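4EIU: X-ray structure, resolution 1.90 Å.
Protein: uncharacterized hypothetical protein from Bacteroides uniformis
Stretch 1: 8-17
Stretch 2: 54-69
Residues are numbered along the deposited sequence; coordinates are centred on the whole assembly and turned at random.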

# COMPACT_ATOMS: atom_id res chain seq x y z
N PRO A 8 -0.10 22.33 19.88
CA PRO A 8 -1.05 21.29 19.43
C PRO A 8 -0.82 19.97 20.19
O PRO A 8 0.26 19.39 20.12
CB PRO A 8 -0.75 21.18 17.93
CG PRO A 8 0.66 21.63 17.78
CD PRO A 8 0.84 22.71 18.81
N SER A 9 -1.85 19.51 20.90
CA SER A 9 -1.67 18.48 21.92
C SER A 9 -2.58 17.26 21.78
O SER A 9 -2.49 16.38 22.60
CB SER A 9 -1.85 19.09 23.31
OG SER A 9 -1.36 20.41 23.32
N GLU A 10 -3.42 17.18 20.74
CA GLU A 10 -4.31 16.05 20.63
C GLU A 10 -3.68 15.00 19.74
O GLU A 10 -2.77 15.31 18.93
CB GLU A 10 -5.69 16.48 20.08
CG GLU A 10 -6.28 17.79 20.61
CD GLU A 10 -6.15 17.98 22.09
OE1 GLU A 10 -6.51 17.07 22.83
OE2 GLU A 10 -5.69 19.05 22.51
N THR A 11 -4.17 13.77 19.84
CA THR A 11 -3.65 12.63 19.10
C THR A 11 -4.72 11.94 18.27
O THR A 11 -5.81 11.70 18.77
CB THR A 11 -3.10 11.56 20.08
OG1 THR A 11 -1.99 12.08 20.76
CG2 THR A 11 -2.67 10.30 19.36
N ILE A 12 -4.40 11.59 17.03
CA ILE A 12 -5.19 10.65 16.25
C ILE A 12 -4.37 9.39 16.03
O ILE A 12 -3.19 9.44 15.69
CB ILE A 12 -5.67 11.26 14.91
CG1 ILE A 12 -6.61 10.29 14.18
CG2 ILE A 12 -4.50 11.67 14.02
CD1 ILE A 12 -7.28 10.88 12.95
N TRP A 13 -5.04 8.25 16.22
CA TRP A 13 -4.52 6.94 15.90
C TRP A 13 -5.48 6.31 14.95
O TRP A 13 -6.70 6.45 15.08
CB TRP A 13 -4.33 6.11 17.15
CG TRP A 13 -3.86 4.70 16.87
CD1 TRP A 13 -2.55 4.23 16.90
CD2 TRP A 13 -4.66 3.53 16.49
NE1 TRP A 13 -2.50 2.92 16.54
CE2 TRP A 13 -3.73 2.43 16.33
CE3 TRP A 13 -6.04 3.29 16.31
CZ2 TRP A 13 -4.15 1.15 15.98
CZ3 TRP A 13 -6.43 2.00 15.97
CH2 TRP A 13 -5.51 0.96 15.82
N GLY A 14 -4.96 5.63 13.95
CA GLY A 14 -5.82 5.00 12.99
C GLY A 14 -5.28 3.70 12.50
O GLY A 14 -4.06 3.44 12.56
N GLU A 15 -6.18 2.85 12.02
CA GLU A 15 -5.76 1.63 11.30
C GLU A 15 -6.50 1.50 9.98
O GLU A 15 -7.64 2.01 9.82
CB GLU A 15 -5.94 0.36 12.13
CG GLU A 15 -7.35 0.21 12.63
CD GLU A 15 -7.62 -1.05 13.45
OE1 GLU A 15 -6.94 -2.07 13.28
OE2 GLU A 15 -8.56 -0.99 14.23
N VAL A 16 -5.83 0.82 9.04
CA VAL A 16 -6.35 0.62 7.68
C VAL A 16 -6.49 -0.87 7.45
O VAL A 16 -5.52 -1.61 7.56
CB VAL A 16 -5.47 1.30 6.61
CG1 VAL A 16 -6.05 1.08 5.16
CG2 VAL A 16 -5.30 2.78 6.93
N VAL A 17 -7.74 -1.33 7.26
CA VAL A 17 -8.05 -2.71 7.16
C VAL A 17 -8.87 -3.00 5.88
O VAL A 17 -9.56 -2.15 5.34
CB VAL A 17 -8.78 -3.28 8.40
CG1 VAL A 17 -7.98 -3.03 9.70
CG2 VAL A 17 -10.19 -2.71 8.51
N TYR A 54 2.44 9.48 6.75
CA TYR A 54 2.33 8.11 6.25
C TYR A 54 2.19 7.06 7.37
O TYR A 54 2.77 7.20 8.47
CB TYR A 54 3.49 7.82 5.29
CG TYR A 54 3.39 8.68 4.09
CD1 TYR A 54 3.95 9.96 4.08
CD2 TYR A 54 2.70 8.26 2.96
CE1 TYR A 54 3.80 10.78 2.99
CE2 TYR A 54 2.55 9.10 1.87
CZ TYR A 54 3.11 10.36 1.89
OH TYR A 54 2.92 11.18 0.82
N CYS A 55 1.35 6.06 7.10
CA CYS A 55 1.23 4.87 7.92
C CYS A 55 2.59 4.15 8.09
O CYS A 55 3.44 4.15 7.20
CB CYS A 55 0.27 3.86 7.35
SG CYS A 55 -1.45 4.43 7.33
N MSE A 56 2.71 3.49 9.21
CA MSE A 56 3.74 2.48 9.44
C MSE A 56 3.42 1.26 8.63
O MSE A 56 2.29 1.07 8.13
CB MSE A 56 3.86 2.17 10.95
CG MSE A 56 4.35 3.40 11.77
SE MSE A 56 4.42 2.97 13.65
CE MSE A 56 2.56 3.30 13.90
N MSE A 57 4.41 0.40 8.53
CA MSE A 57 4.30 -0.77 7.63
C MSE A 57 3.15 -1.68 7.95
O MSE A 57 2.74 -2.43 7.08
CB MSE A 57 5.61 -1.59 7.66
CG MSE A 57 5.96 -2.19 8.95
SE MSE A 57 7.87 -2.80 8.79
CE MSE A 57 7.57 -4.22 7.54
N ASP A 58 2.68 -1.64 9.20
CA ASP A 58 1.57 -2.49 9.67
C ASP A 58 0.16 -1.95 9.35
O ASP A 58 -0.84 -2.53 9.72
CB ASP A 58 1.77 -2.81 11.16
CG ASP A 58 1.47 -1.62 12.07
OD1 ASP A 58 1.26 -0.48 11.63
OD2 ASP A 58 1.50 -1.85 13.28
N GLY A 59 0.08 -0.86 8.61
CA GLY A 59 -1.16 -0.28 8.19
C GLY A 59 -1.80 0.58 9.27
O GLY A 59 -2.98 0.91 9.16
N THR A 60 -1.04 0.95 10.31
CA THR A 60 -1.55 1.89 11.33
C THR A 60 -0.85 3.25 11.19
O THR A 60 0.21 3.33 10.56
CB THR A 60 -1.37 1.37 12.76
OG1 THR A 60 0.04 1.28 13.11
CG2 THR A 60 -2.07 -0.03 12.95
N PHE A 61 -1.40 4.29 11.82
CA PHE A 61 -0.77 5.62 11.82
C PHE A 61 -1.07 6.30 13.12
O PHE A 61 -2.04 5.96 13.80
CB PHE A 61 -1.22 6.49 10.65
CG PHE A 61 -2.70 6.88 10.64
CD1 PHE A 61 -3.15 8.04 11.30
CD2 PHE A 61 -3.61 6.17 9.88
CE1 PHE A 61 -4.52 8.39 11.28
CE2 PHE A 61 -4.97 6.53 9.84
CZ PHE A 61 -5.42 7.65 10.53
N GLN A 62 -0.24 7.25 13.48
CA GLN A 62 -0.51 8.09 14.64
C GLN A 62 0.18 9.43 14.48
O GLN A 62 1.35 9.49 14.08
CB GLN A 62 -0.07 7.40 15.91
CG GLN A 62 -0.20 8.23 17.20
CD GLN A 62 0.27 7.48 18.41
OE1 GLN A 62 -0.51 6.74 19.01
NE2 GLN A 62 1.54 7.70 18.81
N ASN A 63 -0.52 10.49 14.85
CA ASN A 63 0.09 11.79 15.03
C ASN A 63 -0.41 12.42 16.32
O ASN A 63 -1.62 12.47 16.55
CB ASN A 63 -0.20 12.69 13.82
CG ASN A 63 0.60 13.96 13.84
OD1 ASN A 63 0.36 14.82 14.67
ND2 ASN A 63 1.58 14.09 12.93
N THR A 64 0.52 12.95 17.12
CA THR A 64 0.29 13.49 18.47
C THR A 64 0.33 15.03 18.53
O THR A 64 0.24 15.60 19.59
CB THR A 64 1.36 12.95 19.46
OG1 THR A 64 2.67 13.30 18.97
CG2 THR A 64 1.24 11.44 19.61
N LYS A 65 0.49 15.70 17.38
CA LYS A 65 0.57 17.17 17.33
C LYS A 65 -0.66 17.72 16.55
O LYS A 65 -0.51 18.36 15.51
CB LYS A 65 1.91 17.65 16.68
CG LYS A 65 3.19 17.20 17.36
N ILE A 66 -1.87 17.42 17.03
CA ILE A 66 -3.12 17.89 16.38
C ILE A 66 -3.76 19.00 17.22
O ILE A 66 -3.90 18.87 18.46
CB ILE A 66 -4.17 16.77 16.17
CG1 ILE A 66 -3.58 15.52 15.51
CG2 ILE A 66 -5.35 17.28 15.32
CD1 ILE A 66 -2.88 15.77 14.23
N PHE A 67 -4.06 20.14 16.60
CA PHE A 67 -4.86 21.18 17.30
C PHE A 67 -6.29 20.68 17.50
O PHE A 67 -6.90 20.21 16.52
CB PHE A 67 -4.95 22.45 16.49
CG PHE A 67 -3.68 23.24 16.42
CD1 PHE A 67 -3.22 23.96 17.52
CD2 PHE A 67 -2.99 23.35 15.21
CE1 PHE A 67 -2.06 24.72 17.44
CE2 PHE A 67 -1.82 24.12 15.12
CZ PHE A 67 -1.37 24.80 16.24
N LYS A 68 -6.84 20.83 18.70
CA LYS A 68 -8.19 20.34 19.02
C LYS A 68 -9.15 20.98 18.04
O LYS A 68 -9.08 22.18 17.82
CB LYS A 68 -8.59 20.69 20.46
CG LYS A 68 -9.95 20.15 20.94
CD LYS A 68 -10.21 20.50 22.41
CE LYS A 68 -11.69 20.80 22.70
NZ LYS A 68 -12.57 19.60 22.57
N GLY A 69 -10.01 20.17 17.42
CA GLY A 69 -11.08 20.69 16.58
C GLY A 69 -11.70 19.61 15.74
O GLY A 69 -11.52 18.44 16.02
O HOH W 1 -4.70 21.25 20.86
O HOH W 2 -0.19 1.27 15.88

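Two segments far apart in sequence lie side by side here as antiparallel β-strands, burying 968 Å² between them, and most of the polar accounting is done by the backbone. Strand 10-17 runs at 166° to strand 60-63, and Glu 10, Ile 12 and Gly 14 each pair both their N and their O with the second stretch, while Val 16 pairs its N. Gly 14 N donates to Phe 61 O at 2.9 Å, and Phe 61 N returns the bond to Gly 14 O at 2.9 Å. The next pair repeats the pattern, with Ile 12 N to Asn 63 O and Asn 63 N to Ile 12 O both 3.0 Å. At one end Val 16 N reaches Gly 59 O at 2.9 Å, just where the second stretch leaves its turn.

Between Ile 12 and Glu 10 the register slips by one residue, a β-bulge at the corner formed by Thr 64. Beyond it the ladder resumes: Glu 10 N donates to Ile 66 O at 2.9 Å and Ile 66 N to Glu 10 O at 3.0 Å. At the bulge Glu 10 O lies 3.1 Å from Thr 64 O, two acceptors that cannot bond each other. Asn 63 suits the corner because its side-chain amide oxygen can reach the backbone two residues ahead: Asn 63 OD1 accepts from Lys 65 N at 2.9 Å.

Several of the carbonyls also receive CA-H...O contacts, as when Gln 62 CA lies 3.2 Å from Ile 12 O and Thr 11 CA 3.3 Å from Asn 63 O.

On the face carrying Gly 14, Phe 61 adopts chi1 65°, laying its ring over the glycine; Gly 14 CA sits 3.8 Å from the ring centroid, 19° off the normal. A β-carbon on Gly 14 would fall 2.2 Å from Phe 61 CZ, so the absent side chain makes room for the ring. Ile 12, on the same face and buried, packs its CG1 4.0 Å from Phe 61 CE1 and its CG2 4.2 Å from Ile 66 CG1, a greasy row suited to a branched aliphatic residue.

The other face, with Trp 13 and Thr 60, is more polar. Water 2 bridges them, accepting from Trp 13 NE1 at 2.9 Å and donating to Thr 60 OG1 at 2.8 Å. Thr 60 OG1 in turn donates to Asp 58 OD1 at 2.6 Å, and the same carboxylate oxygen accepts from Thr 60 N at 3.0 Å. Asp 58 thus ties the type I turn from Met 56 to Gly 59 to the start of the strand, while Gly 59, with phi 81°, takes a conformation that favours glycine.

At the exposed end, water 1 donates to Glu 10 OE2 at 2.9 Å and accepts from Lys 68 N at 3.1 Å, linking a carboxylate to a backbone amide across the stretches. Nearby, Pro 8 CB rests 3.7 Å from the centroid of the Phe 67 ring, over its face, a CH-pi contact that gives the aromatic side chain a partial cover.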